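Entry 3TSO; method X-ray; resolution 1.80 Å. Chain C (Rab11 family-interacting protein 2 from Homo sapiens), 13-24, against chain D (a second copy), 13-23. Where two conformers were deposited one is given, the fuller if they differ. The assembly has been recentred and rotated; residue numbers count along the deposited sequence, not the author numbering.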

# COMPACT_ATOMS: atom_id res chain seq x y z
N SER C 13 -7.45 -39.13 -16.80
CA SER C 13 -6.00 -38.98 -16.74
C SER C 13 -5.40 -37.98 -17.77
O SER C 13 -5.59 -38.11 -18.96
CB SER C 13 -5.40 -40.38 -16.94
OG SER C 13 -4.04 -40.41 -16.60
N LEU C 14 -4.62 -37.02 -17.30
CA LEU C 14 -4.03 -36.03 -18.21
C LEU C 14 -2.78 -36.60 -18.83
O LEU C 14 -1.99 -37.27 -18.16
CB LEU C 14 -3.62 -34.75 -17.48
CG LEU C 14 -4.63 -33.75 -16.93
CD1 LEU C 14 -3.84 -32.41 -16.76
CD2 LEU C 14 -5.73 -33.60 -17.86
N THR C 15 -2.59 -36.28 -20.09
CA THR C 15 -1.43 -36.72 -20.78
C THR C 15 -0.26 -35.90 -20.32
O THR C 15 -0.45 -34.85 -19.65
CB THR C 15 -1.59 -36.53 -22.27
OG1 THR C 15 -1.70 -35.12 -22.56
CG2 THR C 15 -2.87 -37.23 -22.76
N TYR C 16 0.92 -36.28 -20.80
CA TYR C 16 2.15 -35.60 -20.40
C TYR C 16 2.02 -34.17 -20.87
O TYR C 16 2.33 -33.22 -20.12
CB TYR C 16 3.33 -36.24 -21.07
CG TYR C 16 4.69 -35.63 -20.74
CD1 TYR C 16 5.14 -34.49 -21.39
CD2 TYR C 16 5.53 -36.24 -19.77
CE1 TYR C 16 6.38 -33.94 -21.14
CE2 TYR C 16 6.82 -35.69 -19.51
CZ TYR C 16 7.21 -34.53 -20.17
OH TYR C 16 8.46 -34.02 -19.92
N GLU C 17 1.58 -34.02 -22.12
CA GLU C 17 1.49 -32.71 -22.70
C GLU C 17 0.44 -31.85 -22.05
O GLU C 17 0.64 -30.64 -21.96
CB GLU C 17 1.31 -32.80 -24.21
CG GLU C 17 2.70 -33.11 -24.88
CD GLU C 17 2.58 -33.46 -26.37
OE1 GLU C 17 1.50 -33.24 -26.95
OE2 GLU C 17 3.58 -33.94 -26.97
N GLU C 18 -0.67 -32.43 -21.60
CA GLU C 18 -1.63 -31.68 -20.89
C GLU C 18 -1.04 -31.20 -19.56
O GLU C 18 -1.23 -30.06 -19.19
CB GLU C 18 -2.92 -32.48 -20.70
CG GLU C 18 -3.68 -32.52 -22.04
CD GLU C 18 -4.71 -33.63 -22.11
OE1 GLU C 18 -4.74 -34.49 -21.18
OE2 GLU C 18 -5.51 -33.60 -23.09
N VAL C 19 -0.33 -32.06 -18.85
CA VAL C 19 0.31 -31.63 -17.57
C VAL C 19 1.36 -30.50 -17.77
O VAL C 19 1.43 -29.50 -17.01
CB VAL C 19 0.95 -32.85 -16.89
CG1 VAL C 19 1.65 -32.42 -15.63
CG2 VAL C 19 -0.14 -33.87 -16.52
N LEU C 20 2.14 -30.66 -18.83
CA LEU C 20 3.20 -29.72 -19.21
C LEU C 20 2.63 -28.37 -19.65
O LEU C 20 3.24 -27.31 -19.40
CB LEU C 20 4.04 -30.33 -20.31
CG LEU C 20 5.19 -29.54 -20.91
CD1 LEU C 20 4.67 -28.40 -21.76
CD2 LEU C 20 6.05 -29.05 -19.76
N GLN C 21 1.46 -28.40 -20.31
CA GLN C 21 0.78 -27.13 -20.65
C GLN C 21 0.32 -26.40 -19.37
O GLN C 21 0.44 -25.18 -19.28
CB GLN C 21 -0.38 -27.30 -21.64
CG GLN C 21 0.06 -27.52 -23.08
N GLU C 22 -0.20 -27.17 -18.42
CA GLU C 22 -0.68 -26.60 -17.16
C GLU C 22 0.50 -25.97 -16.39
O GLU C 22 0.39 -24.85 -15.81
CB GLU C 22 -1.51 -27.66 -16.35
CG GLU C 22 -2.99 -27.69 -16.66
CD GLU C 22 -3.70 -26.38 -16.34
OE1 GLU C 22 -4.06 -25.68 -17.30
OE2 GLU C 22 -3.87 -26.02 -15.15
N LEU C 23 1.65 -26.63 -16.46
CA LEU C 23 2.83 -26.14 -15.78
C LEU C 23 3.26 -24.82 -16.44
O LEU C 23 3.46 -23.82 -15.75
CB LEU C 23 3.97 -27.12 -15.94
CG LEU C 23 5.15 -27.15 -14.97
CD1 LEU C 23 6.46 -27.77 -15.52
CD2 LEU C 23 5.37 -25.99 -13.97
N VAL C 24 3.33 -24.82 -17.78
CA VAL C 24 3.66 -23.59 -18.52
C VAL C 24 2.67 -22.45 -18.18
O VAL C 24 3.08 -21.28 -17.90
CB VAL C 24 3.72 -23.88 -20.06
CG1 VAL C 24 3.72 -22.56 -20.87
CG2 VAL C 24 4.97 -24.74 -20.38
N SER D 13 15.44 -34.78 -19.72
CA SER D 13 14.03 -34.85 -20.11
C SER D 13 13.24 -35.26 -18.89
O SER D 13 13.30 -36.42 -18.49
CB SER D 13 13.80 -35.90 -21.21
OG SER D 13 12.62 -35.56 -21.94
N LEU D 14 12.50 -34.32 -18.31
CA LEU D 14 11.69 -34.63 -17.13
C LEU D 14 10.63 -35.70 -17.43
O LEU D 14 10.01 -35.68 -18.50
CB LEU D 14 11.02 -33.36 -16.61
CG LEU D 14 11.92 -32.24 -16.10
CD1 LEU D 14 11.10 -31.28 -15.26
CD2 LEU D 14 13.04 -32.84 -15.26
N THR D 15 10.45 -36.61 -16.48
CA THR D 15 9.40 -37.64 -16.54
C THR D 15 8.04 -37.03 -16.23
O THR D 15 7.95 -35.90 -15.73
CB THR D 15 9.67 -38.75 -15.54
OG1 THR D 15 9.39 -38.26 -14.24
CG2 THR D 15 11.19 -39.30 -15.66
N TYR D 16 6.97 -37.76 -16.51
CA TYR D 16 5.62 -37.32 -16.17
C TYR D 16 5.53 -36.95 -14.72
O TYR D 16 4.93 -35.91 -14.39
CB TYR D 16 4.60 -38.43 -16.44
CG TYR D 16 3.13 -38.06 -16.24
CD1 TYR D 16 2.57 -37.95 -14.97
CD2 TYR D 16 2.31 -37.84 -17.33
CE1 TYR D 16 1.25 -37.65 -14.78
CE2 TYR D 16 1.00 -37.51 -17.18
CZ TYR D 16 0.45 -37.44 -15.92
OH TYR D 16 -0.85 -37.14 -15.79
N GLU D 17 6.06 -37.80 -13.84
CA GLU D 17 5.98 -37.52 -12.42
C GLU D 17 6.76 -36.26 -11.96
O GLU D 17 6.32 -35.50 -11.09
CB GLU D 17 6.44 -38.71 -11.61
CG GLU D 17 5.28 -39.76 -11.42
CD GLU D 17 5.83 -41.10 -10.97
OE1 GLU D 17 6.90 -41.11 -10.32
OE2 GLU D 17 5.20 -42.12 -11.28
N GLU D 18 7.89 -36.04 -12.58
CA GLU D 18 8.67 -34.83 -12.31
C GLU D 18 7.93 -33.57 -12.77
O GLU D 18 8.02 -32.53 -12.10
CB GLU D 18 10.05 -34.91 -12.98
CG GLU D 18 10.95 -35.96 -12.36
CD GLU D 18 12.23 -36.17 -13.10
OE1 GLU D 18 12.30 -36.05 -14.36
OE2 GLU D 18 13.22 -36.46 -12.39
N VAL D 19 7.25 -33.63 -13.92
CA VAL D 19 6.44 -32.49 -14.39
C VAL D 19 5.28 -32.21 -13.45
O VAL D 19 5.05 -31.06 -13.05
CB VAL D 19 5.91 -32.65 -15.87
CG1 VAL D 19 5.09 -31.40 -16.33
CG2 VAL D 19 7.10 -32.92 -16.83
N LEU D 20 4.57 -33.26 -13.07
CA LEU D 20 3.45 -33.14 -12.23
C LEU D 20 3.86 -32.56 -10.88
O LEU D 20 3.13 -31.74 -10.28
CB LEU D 20 2.80 -34.52 -12.05
CG LEU D 20 1.66 -34.67 -11.05
CD1 LEU D 20 0.49 -33.65 -11.31
CD2 LEU D 20 1.10 -36.11 -11.20
N GLN D 21 5.02 -32.98 -10.38
CA GLN D 21 5.48 -32.48 -9.07
C GLN D 21 5.80 -30.97 -9.13
O GLN D 21 5.43 -30.23 -8.20
CB GLN D 21 6.70 -33.26 -8.57
CG GLN D 21 6.32 -34.57 -7.86
N GLU D 22 6.49 -30.56 -10.20
CA GLU D 22 6.70 -29.15 -10.52
C GLU D 22 5.34 -28.40 -10.62
O GLU D 22 5.18 -27.31 -10.02
CB GLU D 22 7.55 -29.04 -11.80
CG GLU D 22 8.29 -27.72 -11.97
CD GLU D 22 9.24 -27.35 -10.80
OE1 GLU D 22 9.71 -28.23 -10.06
OE2 GLU D 22 9.51 -26.15 -10.63
N LEU D 23 4.35 -28.98 -11.31
CA LEU D 23 3.01 -28.37 -11.33
C LEU D 23 2.38 -28.21 -9.95
O LEU D 23 1.89 -27.11 -9.64
CB LEU D 23 2.04 -29.17 -12.20
CG LEU D 23 0.92 -28.51 -12.99
CD1 LEU D 23 -0.31 -29.42 -13.08
CD2 LEU D 23 0.53 -27.05 -12.66

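Parallel helical dimers often have to both seal an apolar seam and satisfy polar groups at its ends, and two paired stretches of Rab11 family-interacting protein 2 illustrate how one residue can serve both needs. The helices beginning at Tyr C16 and Tyr D16 run in the same general direction, their axes inclined by 29° and approaching to 9.1 Å. The register is nearly symmetric: Tyr C16 faces Tyr D16, with CA atoms 5.7 Å apart, and Leu C23 faces Leu D23, at 5.0 Å between CA atoms, while Val C19 pairs with Leu D20 and Leu C20 with Val D19, each with CA atoms 6.4 Å apart.

Each helix start is capped by its threonine, and a second hydrogen bond runs back to the glutamate. The first turn leaves amide groups without helical acceptors, and Thr C15 OG1 accepts from Glu C18 N at 3.0 Å; in return, Glu C18 OE1 accepts from Thr C15 N, also at 3.0 Å. Thr D15 and Glu D18 repeat the exchange.

Across the dimer, Tyr D16 OH donates to Leu C14 O at 2.6 Å, and Tyr C16 OH donates to Leu D14 O at 2.7 Å. These carbonyls lie in the nonhelical lead-in, and each tyrosine, in the t rotamer, reaches across to one. Its ring lies edge-on to the backbone there, with Tyr C16 CE2 3.6 Å from Tyr D16 N.

Val C19 and Val D19 point toward the opposing stretch and meet at 3.7 Å between their CG1 atoms. Val D19 acts as a knob among Tyr C16, Val C19, Leu C20 and Leu C23. Each valine also touches the partner's tyrosine, as in the 3.7 Å approach of Val C19 CG2 to Tyr D16 CZ, so the hydroxyl end of each tyrosine both hydrogen-bonds and lies against the partner's valine. Farther along, Leu C23 CD2 rests 3.9 Å from Glu D22 CG, an aliphatic contact. Together the stretches bury 639 Å².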